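Local coordinates for protein 4-hydroxy-tetrahydrodipicolinate synthase (Thermotoga maritima, PDB 1O5K) that probably condenses pyruvate with aspartate semialdehyde through a Schiff base to give 4-hydroxy-tetrahydrodipicolinate, a step of bacterial lysine biosynthesis, at residues L106-Y118 with H129-I141. Residues are numbered along the deposited sequence; the frame is centred on the assembly and turned at random.
Sequences LGANGVLVVTPYY and HYKYISERTDLGI
Within one beta-alpha-beta unit of the TIM barrel, V113 on the outer side of strand 110-114 meets Y130 and I133 of helix 123-134, and V111 and V113 both lie against I141, where the next strand starts. V113 carries the middle of the contact: its CG1, anti to the backbone N (chi1 176°), reaches Y130 CE1 at 3.6 Å, while CG2 rests on I141 CG2. Such a beta-branched residue suits a strand and sends methyls to helix and neighbouring strand alike. The Y130 hydroxyl, at the end of a ring long enough to span from helix to strand, donates to V113 O (OH to O 2.7 Å), coming from above the carbonyl plane, 35° out of it. This bond gives the buried hydroxyl a backbone acceptor.

Nearer the active-site end of the barrel, P116 lays CG over the centre of the H129 imidazole, 3.6 Å from the ring centroid, in a CH-pi contact; I133 CD1 lies against the opposite face, offset toward the rim, so the ring is held between the two. Its nitrogens are held too: ND1 bonds to T93 OG1, and NE2 shares a water with V114 O. P284 of a second subunit packs on both P116 and H129. V114, whose side chain points away from the helix, packs against Y144, the predicted proton donor/acceptor.

V111 pairs in parallel with I141, its N donating to G140 O (N to O 2.9 Å, 160° at the hydrogen). Here the backbones come close, G110 CA lying 3.2 Å from G140 O, a closeness that G110, having no side chain, readily allows. A water bridges N109 O and G140 N. L139 closes this end, CD1 against V111 CG1 at 3.8 Å and CD2 against A108 O.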
loop_
_atom_site.group_PDB
_atom_site.type_symbol
_atom_site.label_atom_id
_atom_site.label_comp_id
_atom_site.label_asym_id
_atom_site.label_seq_id
_atom_site.Cartn_x
_atom_site.Cartn_y
_atom_site.Cartn_z
ATOM N N LEU A 106 -18.073 -10.365 -36.572
ATOM C CA LEU A 106 -17.914 -9.064 -37.249
ATOM C C LEU A 106 -16.632 -8.933 -38.054
ATOM O O LEU A 106 -16.468 -7.989 -38.838
ATOM C CB LEU A 106 -17.961 -7.938 -36.249
ATOM C CG LEU A 106 -19.306 -7.760 -35.585
ATOM C CD1 LEU A 106 -19.186 -6.746 -34.468
ATOM C CD2 LEU A 106 -20.370 -7.335 -36.637
ATOM N N GLY A 107 -15.721 -9.867 -37.841
ATOM C CA GLY A 107 -14.477 -9.889 -38.564
ATOM C C GLY A 107 -13.330 -9.183 -37.879
ATOM O O GLY A 107 -12.392 -8.827 -38.544
ATOM N N ALA A 108 -13.388 -8.997 -36.549
ATOM C CA ALA A 108 -12.233 -8.515 -35.750
ATOM C C ALA A 108 -11.017 -9.414 -35.964
ATOM O O ALA A 108 -11.172 -10.599 -36.246
ATOM C CB ALA A 108 -12.587 -8.484 -34.288
ATOM N N ASN A 109 -9.829 -8.866 -35.761
ATOM C CA ASN A 109 -8.596 -9.621 -35.983
ATOM C C ASN A 109 -8.077 -10.287 -34.699
ATOM O O ASN A 109 -7.149 -11.104 -34.717
ATOM C CB ASN A 109 -7.540 -8.723 -36.618
ATOM C CG ASN A 109 -8.038 -8.043 -37.900
ATOM O OD1 ASN A 109 -8.143 -6.816 -37.975
ATOM N ND2 ASN A 109 -8.342 -8.847 -38.914
ATOM N N GLY A 110 -8.664 -9.894 -33.589
ATOM C CA GLY A 110 -8.359 -10.415 -32.268
ATOM C C GLY A 110 -9.283 -9.805 -31.235
ATOM O O GLY A 110 -10.051 -8.874 -31.518
ATOM N N VAL A 111 -9.204 -10.306 -30.008
ATOM C CA VAL A 111 -9.930 -9.692 -28.927
ATOM C C VAL A 111 -9.008 -9.418 -27.738
ATOM O O VAL A 111 -8.022 -10.189 -27.462
ATOM C CB VAL A 111 -11.172 -10.549 -28.447
ATOM C CG1 VAL A 111 -12.339 -10.465 -29.404
ATOM C CG2 VAL A 111 -10.736 -11.967 -28.216
ATOM N N LEU A 112 -9.322 -8.363 -27.006
ATOM C CA LEU A 112 -8.631 -8.011 -25.786
ATOM C C LEU A 112 -9.582 -8.352 -24.647
ATOM O O LEU A 112 -10.707 -7.893 -24.640
ATOM C CB LEU A 112 -8.295 -6.510 -25.808
ATOM C CG LEU A 112 -7.507 -5.963 -24.595
ATOM C CD1 LEU A 112 -6.091 -6.498 -24.652
ATOM C CD2 LEU A 112 -7.469 -4.459 -24.532
ATOM N N VAL A 113 -9.174 -9.239 -23.751
ATOM C CA VAL A 113 -10.085 -9.759 -22.748
ATOM C C VAL A 113 -9.531 -9.522 -21.358
ATOM O O VAL A 113 -8.591 -10.199 -20.903
ATOM C CB VAL A 113 -10.313 -11.262 -22.957
ATOM C CG1 VAL A 113 -11.171 -11.857 -21.888
ATOM C CG2 VAL A 113 -10.886 -11.553 -24.332
ATOM N N VAL A 114 -10.100 -8.516 -20.696
ATOM C CA VAL A 114 -9.650 -8.149 -19.380
ATOM C C VAL A 114 -9.933 -9.288 -18.412
ATOM O O VAL A 114 -10.920 -10.033 -18.554
ATOM C CB VAL A 114 -10.310 -6.806 -18.913
ATOM C CG1 VAL A 114 -11.792 -6.950 -18.758
ATOM C CG2 VAL A 114 -9.600 -6.203 -17.709
ATOM N N THR A 115 -9.048 -9.458 -17.450
ATOM C CA THR A 115 -9.375 -10.330 -16.303
ATOM C C THR A 115 -10.701 -9.851 -15.716
ATOM O O THR A 115 -10.934 -8.646 -15.556
ATOM C CB THR A 115 -8.331 -10.213 -15.172
ATOM O OG1 THR A 115 -8.275 -8.861 -14.728
ATOM C CG2 THR A 115 -6.914 -10.582 -15.633
ATOM N N PRO A 116 -11.596 -10.779 -15.399
ATOM C CA PRO A 116 -12.817 -10.436 -14.702
ATOM C C PRO A 116 -12.590 -9.471 -13.555
ATOM O O PRO A 116 -11.741 -9.699 -12.676
ATOM C CB PRO A 116 -13.317 -11.773 -14.196
ATOM C CG PRO A 116 -12.882 -12.717 -15.345
ATOM C CD PRO A 116 -11.527 -12.225 -15.731
ATOM N N TYR A 117 -13.322 -8.357 -13.617
ATOM C CA TYR A 117 -13.271 -7.264 -12.622
ATOM C C TYR A 117 -14.362 -7.502 -11.567
ATOM O O TYR A 117 -15.317 -8.209 -11.840
ATOM C CB TYR A 117 -13.492 -5.873 -13.298
ATOM C CG TYR A 117 -14.550 -5.919 -14.383
ATOM C CD1 TYR A 117 -15.923 -5.883 -14.057
ATOM C CD2 TYR A 117 -14.204 -6.108 -15.712
ATOM C CE1 TYR A 117 -16.892 -5.963 -15.025
ATOM C CE2 TYR A 117 -15.180 -6.217 -16.681
ATOM C CZ TYR A 117 -16.522 -6.127 -16.330
ATOM O OH TYR A 117 -17.464 -6.250 -17.310
ATOM N N TYR A 118 -14.135 -7.011 -10.356
ATOM C CA TYR A 118 -15.105 -6.953 -9.266
ATOM C C TYR A 118 -15.318 -8.259 -8.487
ATOM O O TYR A 118 -15.437 -8.206 -7.260
ATOM C CB TYR A 118 -16.455 -6.440 -9.776
ATOM C CG TYR A 118 -17.496 -6.107 -8.712
ATOM C CD1 TYR A 118 -17.222 -5.249 -7.667
ATOM C CD2 TYR A 118 -18.767 -6.648 -8.779
ATOM C CE1 TYR A 118 -18.172 -4.971 -6.696
ATOM C CE2 TYR A 118 -19.712 -6.375 -7.820
ATOM C CZ TYR A 118 -19.404 -5.536 -6.768
ATOM O OH TYR A 118 -20.343 -5.245 -5.823
ATOM N N HIS A 129 -11.199 -19.446 -16.967
ATOM C CA HIS A 129 -11.890 -18.416 -17.750
ATOM C C HIS A 129 -11.304 -18.323 -19.162
ATOM O O HIS A 129 -12.025 -18.462 -20.129
ATOM C CB HIS A 129 -11.795 -17.079 -17.003
ATOM C CG HIS A 129 -12.363 -15.901 -17.717
ATOM N ND1 HIS A 129 -13.719 -15.635 -17.787
ATOM C CD2 HIS A 129 -11.739 -14.851 -18.297
ATOM C CE1 HIS A 129 -13.896 -14.472 -18.404
ATOM N NE2 HIS A 129 -12.709 -13.982 -18.732
ATOM N N TYR A 130 -9.986 -18.122 -19.255
ATOM C CA TYR A 130 -9.311 -17.993 -20.560
ATOM C C TYR A 130 -9.333 -19.319 -21.320
ATOM O O TYR A 130 -9.478 -19.323 -22.544
ATOM C CB TYR A 130 -7.903 -17.470 -20.362
ATOM C CG TYR A 130 -7.897 -16.004 -19.980
ATOM C CD1 TYR A 130 -8.253 -15.022 -20.922
ATOM C CD2 TYR A 130 -7.596 -15.579 -18.684
ATOM C CE1 TYR A 130 -8.348 -13.700 -20.533
ATOM C CE2 TYR A 130 -7.641 -14.256 -18.338
ATOM C CZ TYR A 130 -8.021 -13.322 -19.273
ATOM O OH TYR A 130 -8.079 -11.975 -18.905
ATOM N N LYS A 131 -9.229 -20.438 -20.603
ATOM C CA LYS A 131 -9.298 -21.747 -21.261
ATOM C C LYS A 131 -10.655 -21.964 -21.942
ATOM O O LYS A 131 -10.760 -22.413 -23.106
ATOM C CB LYS A 131 -9.067 -22.871 -20.262
ATOM C CG LYS A 131 -9.041 -24.232 -20.956
ATOM C CD LYS A 131 -8.234 -25.260 -20.214
ATOM C CE LYS A 131 -9.104 -26.207 -19.411
ATOM N NZ LYS A 131 -9.528 -25.564 -18.159
ATOM N N TYR A 132 -11.704 -21.710 -21.186
ATOM C CA TYR A 132 -13.067 -21.845 -21.683
ATOM C C TYR A 132 -13.242 -21.061 -22.963
ATOM O O TYR A 132 -13.762 -21.573 -23.955
ATOM C CB TYR A 132 -14.085 -21.368 -20.663
ATOM C CG TYR A 132 -15.536 -21.607 -21.057
ATOM C CD1 TYR A 132 -16.149 -22.834 -20.818
ATOM C CD2 TYR A 132 -16.293 -20.604 -21.650
ATOM C CE1 TYR A 132 -17.492 -23.057 -21.167
ATOM C CE2 TYR A 132 -17.616 -20.827 -22.018
ATOM C CZ TYR A 132 -18.204 -22.046 -21.757
ATOM O OH TYR A 132 -19.511 -22.264 -22.102
ATOM N N ILE A 133 -12.802 -19.811 -22.947
ATOM C CA ILE A 133 -12.940 -18.949 -24.117
ATOM C C ILE A 133 -12.074 -19.403 -25.303
ATOM O O ILE A 133 -12.547 -19.543 -26.441
ATOM C CB ILE A 133 -12.629 -17.505 -23.727
ATOM C CG1 ILE A 133 -13.577 -17.043 -22.595
ATOM C CG2 ILE A 133 -12.753 -16.624 -24.907
ATOM C CD1 ILE A 133 -13.085 -15.827 -21.801
ATOM N N SER A 134 -10.822 -19.689 -24.996
ATOM C CA SER A 134 -9.827 -20.146 -25.978
ATOM C C SER A 134 -10.324 -21.379 -26.733
ATOM O O SER A 134 -10.125 -21.484 -27.934
ATOM C CB SER A 134 -8.487 -20.401 -25.251
ATOM O OG SER A 134 -7.559 -21.156 -26.019
ATOM N N GLU A 135 -10.947 -22.316 -26.025
ATOM C CA GLU A 135 -11.372 -23.601 -26.627
ATOM C C GLU A 135 -12.575 -23.401 -27.539
ATOM O O GLU A 135 -12.977 -24.321 -28.236
ATOM C CB GLU A 135 -11.702 -24.639 -25.548
ATOM C CG GLU A 135 -10.516 -25.003 -24.672
ATOM C CD GLU A 135 -10.872 -25.979 -23.533
ATOM O OE1 GLU A 135 -12.049 -25.967 -23.026
ATOM O OE2 GLU A 135 -9.946 -26.714 -23.110
ATOM N N ARG A 136 -13.146 -22.198 -27.544
ATOM C CA ARG A 136 -14.401 -21.936 -28.216
ATOM C C ARG A 136 -14.372 -20.815 -29.250
ATOM O O ARG A 136 -15.408 -20.407 -29.726
ATOM C CB ARG A 136 -15.479 -21.674 -27.167
ATOM C CG ARG A 136 -15.916 -22.928 -26.489
ATOM C CD ARG A 136 -16.743 -22.735 -25.184
ATOM N NE ARG A 136 -17.032 -24.041 -24.572
ATOM C CZ ARG A 136 -16.178 -24.777 -23.848
ATOM N NH1 ARG A 136 -14.929 -24.384 -23.611
ATOM N NH2 ARG A 136 -16.578 -25.932 -23.351
ATOM N N THR A 137 -13.192 -20.341 -29.616
ATOM C CA THR A 137 -13.068 -19.318 -30.647
ATOM C C THR A 137 -11.833 -19.621 -31.442
ATOM O O THR A 137 -10.879 -20.233 -30.923
ATOM C CB THR A 137 -13.016 -17.868 -30.060
ATOM O OG1 THR A 137 -12.757 -16.920 -31.106
ATOM C CG2 THR A 137 -11.853 -17.647 -29.090
ATOM N N ASP A 138 -11.849 -19.218 -32.702
ATOM C CA ASP A 138 -10.647 -19.242 -33.533
ATOM C C ASP A 138 -9.804 -17.972 -33.489
ATOM O O ASP A 138 -8.684 -17.945 -34.034
ATOM C CB ASP A 138 -11.042 -19.522 -34.971
ATOM C CG ASP A 138 -11.400 -20.967 -35.184
ATOM O OD1 ASP A 138 -10.777 -21.812 -34.487
ATOM O OD2 ASP A 138 -12.274 -21.364 -36.013
ATOM N N LEU A 139 -10.332 -16.933 -32.857
ATOM C CA LEU A 139 -9.635 -15.649 -32.766
ATOM C C LEU A 139 -8.460 -15.679 -31.808
ATOM O O LEU A 139 -8.464 -16.422 -30.825
ATOM C CB LEU A 139 -10.564 -14.558 -32.264
ATOM C CG LEU A 139 -11.496 -13.818 -33.199
ATOM C CD1 LEU A 139 -12.169 -12.702 -32.418
ATOM C CD2 LEU A 139 -10.757 -13.298 -34.448
ATOM N N GLY A 140 -7.476 -14.839 -32.097
ATOM C CA GLY A 140 -6.396 -14.542 -31.172
ATOM C C GLY A 140 -6.898 -13.707 -29.988
ATOM O O GLY A 140 -7.650 -12.740 -30.165
ATOM N N ILE A 141 -6.471 -14.083 -28.779
ATOM C CA ILE A 141 -6.955 -13.485 -27.553
ATOM C C ILE A 141 -5.755 -12.846 -26.855
ATOM O O ILE A 141 -4.715 -13.476 -26.670
ATOM C CB ILE A 141 -7.542 -14.576 -26.648
ATOM C CG1 ILE A 141 -8.714 -15.290 -27.314
ATOM C CG2 ILE A 141 -7.943 -14.023 -25.280
ATOM C CD1 ILE A 141 -9.024 -16.642 -26.632
HETATM O O HOH W 1 -6.894 -13.696 -34.608
HETATM O O HOH W 2 -13.110 -11.299 -19.348
#